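Local structure of putative acetyltransferase Sthe_0691 (Sphaerobacter thermophilus, 3SHP) at residues T10-M19 / L61-V72; L120-D129 / V159-K170. The protein probably transfers an acetyl group from acetyl-CoA to an acceptor that is not established, as GNAT-type acetyltransferases do. All blocks are in the same frame, centred on the assembly; numbering follows the deposited sequence.

Contact 1: residues T10-M19 / L61-V72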
loop_
_atom_site.group_PDB
_atom_site.type_symbol
_atom_site.label_atom_id
_atom_site.label_comp_id
_atom_site.label_asym_id
_atom_site.label_seq_id
_atom_site.Cartn_x
_atom_site.Cartn_y
_atom_site.Cartn_z
ATOM N N THR A 10 -23.743 33.040 10.164
ATOM C CA THR A 10 -22.981 33.123 11.404
ATOM C C THR A 10 -23.811 32.815 12.638
ATOM O O THR A 10 -24.995 33.161 12.716
ATOM C CB THR A 10 -22.296 34.479 11.568
ATOM O OG1 THR A 10 -21.510 34.445 12.761
ATOM C CG2 THR A 10 -23.308 35.607 11.633
ATOM N N GLY A 11 -23.177 32.126 13.579
ATOM C CA GLY A 11 -23.782 31.869 14.879
ATOM C C GLY A 11 -22.902 32.479 15.944
ATOM O O GLY A 11 -21.999 33.243 15.622
ATOM N N PRO A 12 -23.132 32.106 17.218
ATOM C CA PRO A 12 -22.371 32.635 18.371
ATOM C C PRO A 12 -20.878 32.264 18.354
ATOM O O PRO A 12 -20.049 33.013 18.893
ATOM C CB PRO A 12 -23.067 31.979 19.583
ATOM C CG PRO A 12 -24.453 31.658 19.087
ATOM C CD PRO A 12 -24.206 31.205 17.648
ATOM N N THR A 13 -20.536 31.147 17.710
ATOM C CA THR A 13 -19.178 30.614 17.782
ATOM C C THR A 13 -18.492 30.511 16.434
ATOM O O THR A 13 -17.298 30.809 16.332
ATOM C CB THR A 13 -19.178 29.216 18.416
ATOM O OG1 THR A 13 -19.937 29.274 19.620
ATOM C CG2 THR A 13 -17.785 28.820 18.778
ATOM N N VAL A 14 -19.224 30.046 15.420
ATOM C CA VAL A 14 -18.657 29.853 14.098
ATOM C C VAL A 14 -19.447 30.571 13.002
ATOM O O VAL A 14 -20.608 30.913 13.188
ATOM C CB VAL A 14 -18.586 28.345 13.719
ATOM C CG1 VAL A 14 -17.807 27.534 14.805
ATOM C CG2 VAL A 14 -19.986 27.794 13.485
ATOM N N TYR A 15 -18.808 30.771 11.858
ATOM C CA TYR A 15 -19.541 31.176 10.685
ATOM C C TYR A 15 -19.124 30.351 9.506
ATOM O O TYR A 15 -18.048 29.750 9.518
ATOM C CB TYR A 15 -19.411 32.668 10.400
ATOM C CG TYR A 15 -18.051 33.182 10.023
ATOM C CD1 TYR A 15 -17.681 33.349 8.681
ATOM C CD2 TYR A 15 -17.156 33.578 11.005
ATOM C CE1 TYR A 15 -16.436 33.855 8.336
ATOM C CE2 TYR A 15 -15.924 34.088 10.675
ATOM C CZ TYR A 15 -15.565 34.223 9.339
ATOM O OH TYR A 15 -14.307 34.744 9.056
ATOM N N LEU A 16 -20.016 30.294 8.523
ATOM C CA LEU A 16 -19.820 29.546 7.304
ATOM C C LEU A 16 -19.697 30.518 6.160
ATOM O O LEU A 16 -20.440 31.508 6.074
ATOM C CB LEU A 16 -20.997 28.584 7.056
ATOM C CG LEU A 16 -20.994 27.230 7.796
ATOM C CD1 LEU A 16 -20.583 27.326 9.240
ATOM C CD2 LEU A 16 -22.373 26.621 7.733
ATOM N N ARG A 17 -18.748 30.224 5.280
ATOM C CA ARG A 17 -18.528 31.014 4.079
ATOM C C ARG A 17 -17.928 30.049 3.059
ATOM O O ARG A 17 -17.483 28.989 3.423
ATOM C CB ARG A 17 -17.542 32.152 4.365
ATOM C CG ARG A 17 -16.179 31.696 5.007
ATOM C CD ARG A 17 -15.040 32.649 4.615
ATOM N NE ARG A 17 -13.771 32.293 5.245
ATOM C CZ ARG A 17 -12.898 31.388 4.784
ATOM N NH1 ARG A 17 -13.134 30.709 3.651
ATOM N NH2 ARG A 17 -11.773 31.159 5.473
ATOM N N ALA A 18 -17.916 30.435 1.794
ATOM C CA ALA A 18 -17.322 29.619 0.743
ATOM C C ALA A 18 -15.883 29.265 1.104
ATOM O O ALA A 18 -15.098 30.133 1.490
ATOM C CB ALA A 18 -17.394 30.348 -0.620
HETATM N N MSE A 19 -15.560 27.981 1.057
HETATM C CA MSE A 19 -14.176 27.538 1.231
HETATM C C MSE A 19 -13.390 27.975 -0.002
HETATM O O MSE A 19 -13.875 27.851 -1.132
HETATM C CB MSE A 19 -14.110 26.022 1.397
HETATM C CG MSE A 19 -12.723 25.509 1.714
HETATM SE SE MSE A 19 -12.888 23.792 2.539
HETATM C CE MSE A 19 -11.131 23.527 3.326
ATOM N N LEU A 61 -18.376 23.740 -1.311
ATOM C CA LEU A 61 -17.667 23.596 -0.063
ATOM C C LEU A 61 -17.787 24.860 0.761
ATOM O O LEU A 61 -17.455 25.938 0.271
ATOM C CB LEU A 61 -16.201 23.376 -0.365
ATOM C CG LEU A 61 -15.733 21.956 -0.503
ATOM C CD1 LEU A 61 -14.235 22.012 -0.911
ATOM C CD2 LEU A 61 -15.945 21.215 0.803
ATOM N N LEU A 62 -18.242 24.714 2.004
ATOM C CA LEU A 62 -18.290 25.803 2.938
ATOM C C LEU A 62 -17.236 25.563 4.014
ATOM O O LEU A 62 -17.132 24.447 4.545
ATOM C CB LEU A 62 -19.678 25.901 3.578
ATOM C CG LEU A 62 -20.879 26.180 2.655
ATOM C CD1 LEU A 62 -22.156 26.239 3.466
ATOM C CD2 LEU A 62 -20.691 27.496 1.870
ATOM N N ALA A 63 -16.445 26.585 4.319
ATOM C CA ALA A 63 -15.553 26.530 5.456
ATOM C C ALA A 63 -16.327 26.815 6.719
ATOM O O ALA A 63 -17.214 27.688 6.739
ATOM C CB ALA A 63 -14.468 27.566 5.298
ATOM N N ILE A 64 -15.994 26.110 7.788
ATOM C CA ILE A 64 -16.564 26.457 9.085
ATOM C C ILE A 64 -15.457 27.208 9.825
ATOM O O ILE A 64 -14.350 26.677 10.008
ATOM C CB ILE A 64 -16.994 25.217 9.853
ATOM C CG1 ILE A 64 -18.011 24.397 9.028
ATOM C CG2 ILE A 64 -17.519 25.591 11.266
ATOM C CD1 ILE A 64 -18.265 22.974 9.604
ATOM N N VAL A 65 -15.734 28.448 10.218
ATOM C CA VAL A 65 -14.680 29.333 10.706
ATOM C C VAL A 65 -14.988 29.740 12.132
ATOM O O VAL A 65 -16.067 30.247 12.419
ATOM C CB VAL A 65 -14.527 30.607 9.803
ATOM C CG1 VAL A 65 -13.404 31.510 10.299
ATOM C CG2 VAL A 65 -14.318 30.247 8.316
ATOM N N ARG A 66 -14.037 29.506 13.038
ATOM C CA ARG A 66 -14.224 29.922 14.416
ATOM C C ARG A 66 -14.031 31.413 14.516
ATOM O O ARG A 66 -12.981 31.936 14.156
ATOM C CB ARG A 66 -13.274 29.193 15.370
ATOM C CG ARG A 66 -13.600 29.418 16.834
ATOM C CD ARG A 66 -12.864 28.457 17.736
ATOM N NE ARG A 66 -11.426 28.371 17.442
ATOM C CZ ARG A 66 -10.646 27.361 17.814
ATOM N NH1 ARG A 66 -9.359 27.377 17.501
ATOM N NH2 ARG A 66 -11.147 26.351 18.513
ATOM N N ARG A 67 -15.071 32.086 15.006
ATOM C CA ARG A 67 -15.097 33.530 15.163
ATOM C C ARG A 67 -13.970 34.095 16.060
ATOM O O ARG A 67 -13.293 35.046 15.664
ATOM C CB ARG A 67 -16.486 33.979 15.678
ATOM C CG ARG A 67 -17.675 33.607 14.695
ATOM C CD ARG A 67 -19.035 34.061 15.194
ATOM N NE ARG A 67 -18.981 35.439 15.673
ATOM C CZ ARG A 67 -19.857 35.998 16.510
ATOM N NH1 ARG A 67 -20.901 35.309 16.967
ATOM N NH2 ARG A 67 -19.691 37.267 16.891
ATOM N N SER A 68 -13.751 33.511 17.240
ATOM C CA SER A 68 -12.741 34.071 18.177
ATOM C C SER A 68 -11.361 34.240 17.542
ATOM O O SER A 68 -10.718 35.259 17.748
ATOM C CB SER A 68 -12.644 33.266 19.473
ATOM O OG SER A 68 -12.347 31.899 19.194
ATOM N N ASP A 69 -10.920 33.286 16.726
ATOM C CA ASP A 69 -9.557 33.372 16.151
ATOM C C ASP A 69 -9.471 33.268 14.632
ATOM O O ASP A 69 -8.369 33.276 14.080
ATOM C CB ASP A 69 -8.607 32.331 16.805
ATOM C CG ASP A 69 -9.063 30.886 16.583
ATOM O OD1 ASP A 69 -10.153 30.678 16.013
ATOM O OD2 ASP A 69 -8.333 29.943 16.977
ATOM N N GLU A 70 -10.620 33.150 13.962
ATOM C CA GLU A 70 -10.671 33.046 12.497
ATOM C C GLU A 70 -10.087 31.754 11.944
ATOM O O GLU A 70 -9.788 31.668 10.747
ATOM C CB GLU A 70 -9.994 34.247 11.828
ATOM C CG GLU A 70 -10.730 35.563 12.049
ATOM C CD GLU A 70 -12.024 35.608 11.264
ATOM O OE1 GLU A 70 -12.042 35.055 10.151
ATOM O OE2 GLU A 70 -13.017 36.187 11.748
ATOM N N ALA A 71 -9.936 30.748 12.800
ATOM C CA ALA A 71 -9.395 29.467 12.377
ATOM C C ALA A 71 -10.450 28.683 11.610
ATOM O O ALA A 71 -11.625 28.640 11.999
ATOM C CB ALA A 71 -8.938 28.677 13.581
ATOM N N VAL A 72 -10.028 28.060 10.516
ATOM C CA VAL A 72 -10.914 27.152 9.795
ATOM C C VAL A 72 -10.905 25.855 10.605
ATOM O O VAL A 72 -9.856 25.200 10.702
ATOM C CB VAL A 72 -10.425 26.928 8.342
ATOM C CG1 VAL A 72 -11.235 25.793 7.647
ATOM C CG2 VAL A 72 -10.485 28.264 7.535
HETATM O O HOH W 1 -15.584 31.774 18.338
HETATM O O HOH W 2 -10.683 32.250 8.124
#
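Y15 lays its ring over V65 and reaches past it to E70, on the face of the sheet that also carries R17 and A63. V65 CB sits 3.9 Å from the Y15 ring centroid, 14° off the normal, a CH-pi contact. The phenol OH donates a hydrogen bond to the syn lone pair of E70 OE1, and this short bond, Y15 OH to OE1 at 2.5 Å, lies at the ring edge. With CG placed between the backbone N and the carbonyl carbon (chi1 66°), the ring leans across the partner strand. R17 starts out the same way (chi1 53°) and runs extended, one guanidinium face resting on V65 CG2, 3.7 Å from NE, and on A63 CB. R17 NH1 bonds to A18 O and forms a salt bridge with D23; a water joins R17 NH2 to E70 O. At the turn, R67 curls back so that its NH1 donates to G11 O at 2.7 Å, tilted from both the carbonyl and the guanidinium planes. T10 OG1 also donates to G11 O, giving that oxygen two grips. Side-on, R66 holds D69 through NE and NH1, and D69 OD1 accepts from A71 N in an Asx turn that shapes the hairpin loop. The antiparallel backbone beneath is paired from V14–R66 to A18–L62; M19 N to L61 O (2.9 Å) extends it. On the other face L16 CD1 lies beside I64 CG1 at 3.9 Å. Helix 98-116 covers this apolar side through L101 and A105, while helix 21-26 lies near M19, L61 and A63. The contact thus joins N-terminal strand 14-18 to the 58-66/72-80 hairpin, consistent with a GNAT-like mixed sheet.

Contact 2: residues L120-D129 / V159-K170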
loop_
_atom_site.group_PDB
_atom_site.type_symbol
_atom_site.label_atom_id
_atom_site.label_comp_id
_atom_site.label_asym_id
_atom_site.label_seq_id
_atom_site.Cartn_x
_atom_site.Cartn_y
_atom_site.Cartn_z
ATOM N N LEU A 120 -36.698 19.367 -2.433
ATOM C CA LEU A 120 -37.701 18.455 -1.909
ATOM C C LEU A 120 -37.040 17.507 -0.891
ATOM O O LEU A 120 -37.748 16.897 -0.083
ATOM C CB LEU A 120 -38.398 17.695 -3.057
ATOM C CG LEU A 120 -39.094 18.624 -4.078
ATOM C CD1 LEU A 120 -39.787 17.875 -5.236
ATOM C CD2 LEU A 120 -40.096 19.577 -3.394
ATOM N N VAL A 121 -35.699 17.413 -0.915
ATOM C CA VAL A 121 -34.943 16.483 -0.045
ATOM C C VAL A 121 -33.624 17.077 0.441
ATOM O O VAL A 121 -32.842 17.630 -0.351
ATOM C CB VAL A 121 -34.626 15.144 -0.753
ATOM C CG1 VAL A 121 -34.167 14.098 0.243
ATOM C CG2 VAL A 121 -35.833 14.627 -1.506
ATOM N N ILE A 122 -33.402 16.982 1.750
ATOM C CA ILE A 122 -32.138 17.341 2.395
ATOM C C ILE A 122 -31.660 16.100 3.135
ATOM O O ILE A 122 -32.444 15.472 3.862
ATOM C CB ILE A 122 -32.319 18.500 3.415
ATOM C CG1 ILE A 122 -32.899 19.742 2.727
ATOM C CG2 ILE A 122 -30.994 18.858 4.092
ATOM C CD1 ILE A 122 -33.181 20.955 3.684
ATOM N N THR A 123 -30.382 15.763 2.954
ATOM C CA THR A 123 -29.835 14.490 3.388
ATOM C C THR A 123 -28.481 14.788 4.050
ATOM O O THR A 123 -27.589 15.394 3.425
ATOM C CB THR A 123 -29.690 13.509 2.176
ATOM O OG1 THR A 123 -30.969 13.298 1.562
ATOM C CG2 THR A 123 -29.142 12.150 2.594
ATOM N N VAL A 124 -28.352 14.386 5.313
ATOM C CA VAL A 124 -27.172 14.692 6.132
ATOM C C VAL A 124 -26.609 13.431 6.806
ATOM O O VAL A 124 -27.349 12.667 7.445
ATOM C CB VAL A 124 -27.508 15.724 7.242
ATOM C CG1 VAL A 124 -26.238 16.233 7.919
ATOM C CG2 VAL A 124 -28.317 16.915 6.662
ATOM N N GLU A 125 -25.300 13.239 6.698
ATOM C CA GLU A 125 -24.597 12.153 7.393
ATOM C C GLU A 125 -24.265 12.605 8.807
ATOM O O GLU A 125 -23.689 13.709 8.989
ATOM C CB GLU A 125 -23.283 11.819 6.683
ATOM C CG GLU A 125 -23.428 11.223 5.304
ATOM C CD GLU A 125 -22.094 10.616 4.776
ATOM O OE1 GLU A 125 -21.022 10.876 5.383
ATOM O OE2 GLU A 125 -22.126 9.890 3.748
ATOM N N ILE A 126 -24.642 11.781 9.803
ATOM C CA ILE A 126 -24.312 12.042 11.201
ATOM C C ILE A 126 -24.025 10.740 11.945
ATOM O O ILE A 126 -24.847 9.829 11.936
ATOM C CB ILE A 126 -25.449 12.787 11.964
ATOM C CG1 ILE A 126 -25.944 14.019 11.180
ATOM C CG2 ILE A 126 -24.961 13.213 13.369
ATOM C CD1 ILE A 126 -27.212 14.645 11.765
ATOM N N ALA A 127 -22.869 10.652 12.595
ATOM C CA ALA A 127 -22.507 9.413 13.269
ATOM C C ALA A 127 -23.355 9.281 14.523
ATOM O O ALA A 127 -23.683 10.279 15.148
ATOM C CB ALA A 127 -21.014 9.392 13.619
ATOM N N ALA A 128 -23.677 8.050 14.906
ATOM C CA ALA A 128 -24.590 7.832 16.007
ATOM C C ALA A 128 -24.066 8.354 17.337
ATOM O O ALA A 128 -24.854 8.547 18.224
ATOM C CB ALA A 128 -25.013 6.343 16.114
ATOM N N ASP A 129 -22.759 8.594 17.482
ATOM C CA ASP A 129 -22.235 9.105 18.763
ATOM C C ASP A 129 -22.084 10.631 18.743
ATOM O O ASP A 129 -21.514 11.220 19.674
ATOM C CB ASP A 129 -20.878 8.448 19.117
ATOM C CG ASP A 129 -19.870 8.591 18.004
ATOM O OD1 ASP A 129 -20.242 9.164 16.965
ATOM O OD2 ASP A 129 -18.715 8.128 18.139
ATOM N N VAL A 159 -19.084 2.767 15.446
ATOM C CA VAL A 159 -20.432 3.276 15.655
ATOM C C VAL A 159 -21.174 3.404 14.323
ATOM O O VAL A 159 -20.555 3.450 13.254
ATOM C CB VAL A 159 -20.451 4.621 16.400
ATOM C CG1 VAL A 159 -19.656 4.524 17.731
ATOM C CG2 VAL A 159 -19.937 5.728 15.514
ATOM N N ASP A 160 -22.496 3.454 14.398
ATOM C CA ASP A 160 -23.306 3.523 13.198
ATOM C C ASP A 160 -23.149 4.872 12.550
ATOM O O ASP A 160 -23.000 5.890 13.226
ATOM C CB ASP A 160 -24.795 3.318 13.510
ATOM C CG ASP A 160 -25.088 2.006 14.204
ATOM O OD1 ASP A 160 -24.218 1.113 14.279
ATOM O OD2 ASP A 160 -26.217 1.875 14.699
ATOM N N LEU A 161 -23.212 4.893 11.232
ATOM C CA LEU A 161 -23.482 6.140 10.535
ATOM C C LEU A 161 -24.989 6.238 10.330
ATOM O O LEU A 161 -25.617 5.287 9.836
ATOM C CB LEU A 161 -22.791 6.174 9.176
ATOM C CG LEU A 161 -22.964 7.517 8.446
ATOM C CD1 LEU A 161 -22.378 8.657 9.309
ATOM C CD2 LEU A 161 -22.369 7.499 7.002
ATOM N N LEU A 162 -25.559 7.382 10.688
ATOM C CA LEU A 162 -26.975 7.616 10.511
ATOM C C LEU A 162 -27.151 8.610 9.402
ATOM O O LEU A 162 -26.320 9.495 9.245
ATOM C CB LEU A 162 -27.596 8.165 11.800
ATOM C CG LEU A 162 -27.426 7.301 13.060
ATOM C CD1 LEU A 162 -28.127 7.926 14.288
ATOM C CD2 LEU A 162 -27.963 5.928 12.773
ATOM N N ILE A 163 -28.223 8.464 8.625
ATOM C CA ILE A 163 -28.574 9.438 7.597
ATOM C C ILE A 163 -29.883 10.099 7.988
ATOM O O ILE A 163 -30.927 9.429 8.095
ATOM C CB ILE A 163 -28.774 8.792 6.217
ATOM C CG1 ILE A 163 -27.605 7.869 5.861
ATOM C CG2 ILE A 163 -29.033 9.876 5.159
ATOM C CD1 ILE A 163 -26.280 8.606 5.595
ATOM N N TYR A 164 -29.819 11.408 8.211
ATOM C CA TYR A 164 -30.982 12.193 8.591
ATOM C C TYR A 164 -31.497 12.887 7.349
ATOM O O TYR A 164 -30.704 13.343 6.520
ATOM C CB TYR A 164 -30.605 13.236 9.666
ATOM C CG TYR A 164 -30.756 12.707 11.072
ATOM C CD1 TYR A 164 -29.921 11.696 11.546
ATOM C CD2 TYR A 164 -31.735 13.210 11.925
ATOM C CE1 TYR A 164 -30.067 11.187 12.820
ATOM C CE2 TYR A 164 -31.885 12.713 13.228
ATOM C CZ TYR A 164 -31.036 11.713 13.661
ATOM O OH TYR A 164 -31.143 11.201 14.936
ATOM N N GLN A 165 -32.822 12.973 7.238
ATOM C CA GLN A 165 -33.478 13.561 6.068
ATOM C C GLN A 165 -34.687 14.393 6.431
ATOM O O GLN A 165 -35.360 14.139 7.435
ATOM C CB GLN A 165 -33.898 12.461 5.083
ATOM C CG GLN A 165 -32.701 11.792 4.389
ATOM C CD GLN A 165 -33.125 10.924 3.201
ATOM O OE1 GLN A 165 -33.719 9.845 3.375
ATOM N NE2 GLN A 165 -32.817 11.383 1.995
ATOM N N ALA A 166 -34.942 15.411 5.624
ATOM C CA ALA A 166 -36.274 15.973 5.528
ATOM C C ALA A 166 -36.691 15.811 4.079
ATOM O O ALA A 166 -35.930 16.130 3.138
ATOM C CB ALA A 166 -36.295 17.421 5.951
ATOM N N VAL A 167 -37.892 15.279 3.908
ATOM C CA VAL A 167 -38.444 15.022 2.599
ATOM C C VAL A 167 -39.828 15.680 2.502
ATOM O O VAL A 167 -40.738 15.371 3.285
ATOM C CB VAL A 167 -38.526 13.510 2.319
ATOM C CG1 VAL A 167 -39.176 13.225 0.952
ATOM C CG2 VAL A 167 -37.124 12.849 2.428
ATOM N N ASP A 168 -39.963 16.595 1.547
ATOM C CA ASP A 168 -41.219 17.276 1.262
ATOM C C ASP A 168 -42.376 16.285 1.108
ATOM O O ASP A 168 -42.212 15.232 0.474
ATOM C CB ASP A 168 -41.064 18.123 -0.008
ATOM C CG ASP A 168 -42.265 19.004 -0.279
ATOM O OD1 ASP A 168 -43.317 18.451 -0.654
ATOM O OD2 ASP A 168 -42.154 20.250 -0.138
ATOM N N PRO A 169 -43.551 16.618 1.692
ATOM C CA PRO A 169 -44.760 15.785 1.584
ATOM C C PRO A 169 -45.066 15.316 0.149
ATOM O O PRO A 169 -45.427 14.151 -0.042
ATOM C CB PRO A 169 -45.876 16.705 2.087
ATOM C CG PRO A 169 -45.214 17.666 2.998
ATOM C CD PRO A 169 -43.746 17.747 2.622
ATOM N N LYS A 170 -44.904 16.205 -0.839
ATOM C CA LYS A 170 -45.186 15.893 -2.255
ATOM C C LYS A 170 -44.582 14.566 -2.708
ATOM O O LYS A 170 -45.174 13.855 -3.518
ATOM C CB LYS A 170 -44.654 16.987 -3.175
ATOM C CG LYS A 170 -45.384 18.300 -3.117
ATOM C CD LYS A 170 -44.501 19.372 -3.729
ATOM C CE LYS A 170 -45.334 20.472 -4.327
ATOM N NZ LYS A 170 -44.450 21.550 -4.821
#
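Strands 121-127 and 159-167 run antiparallel, 4.6 Å apart at closest approach and 154° between directions, with I122–A166, V124–Y164 and I126–L162 as hydrogen-bonded pairs. On the face bearing T123 and Q165 the two side chains lie alongside each other, and Q165 NE2 donates to T123 OG1 at 2.7 Å, the hydroxyl lying in the amide plane. The amide's OE1 is held by A44 N, so both ends of the group are fixed. T123 CG2 presses on I163 CG2 at 3.4 Å, tighter than usual. I163 CD1 reaches E125 CG at 3.9 Å, and L161 CD2 touches the E125 carboxylate carbon CD at 3.8 Å; the carboxylate oxygens form salt bridges with R88 and R41. On the opposite face I126 CD1 lies 4.0 Å from Y164 CD1, the side chains crossing at about a right angle. Y164 OH bonds to E138. Helix 131-139 covers this second face through T133, L134 and A137, while strand 84-91 flanks strand 121-127 in parallel and strand 143-151 flanks strand 157-167 antiparallel, consistent with the C-terminal half of a GNAT-type sheet.

Overall arrangement
Both contacts are antiparallel strand pairs in the same mixed sheet, on opposite sides of the chain's centre, with centres about 23 Å apart and nearest atoms about 11 Å apart. Strands 72-80 and 84-91 bridge them. Contact 1 lies nearer the surface: one face mixes aliphatic and aromatic packing with arginine, glutamate and water bonds, and R66, at the end of its strand, also forms a salt bridge with E21 of a second subunit. Contact 2 is more buried and mostly aliphatic; apart from the T123–Q165 bond, E125, D129, D160 and Y164 OH pair with residues outside the two segments, and L162 packs on F45 of a third subunit. Both keep an apolar face beneath a helix.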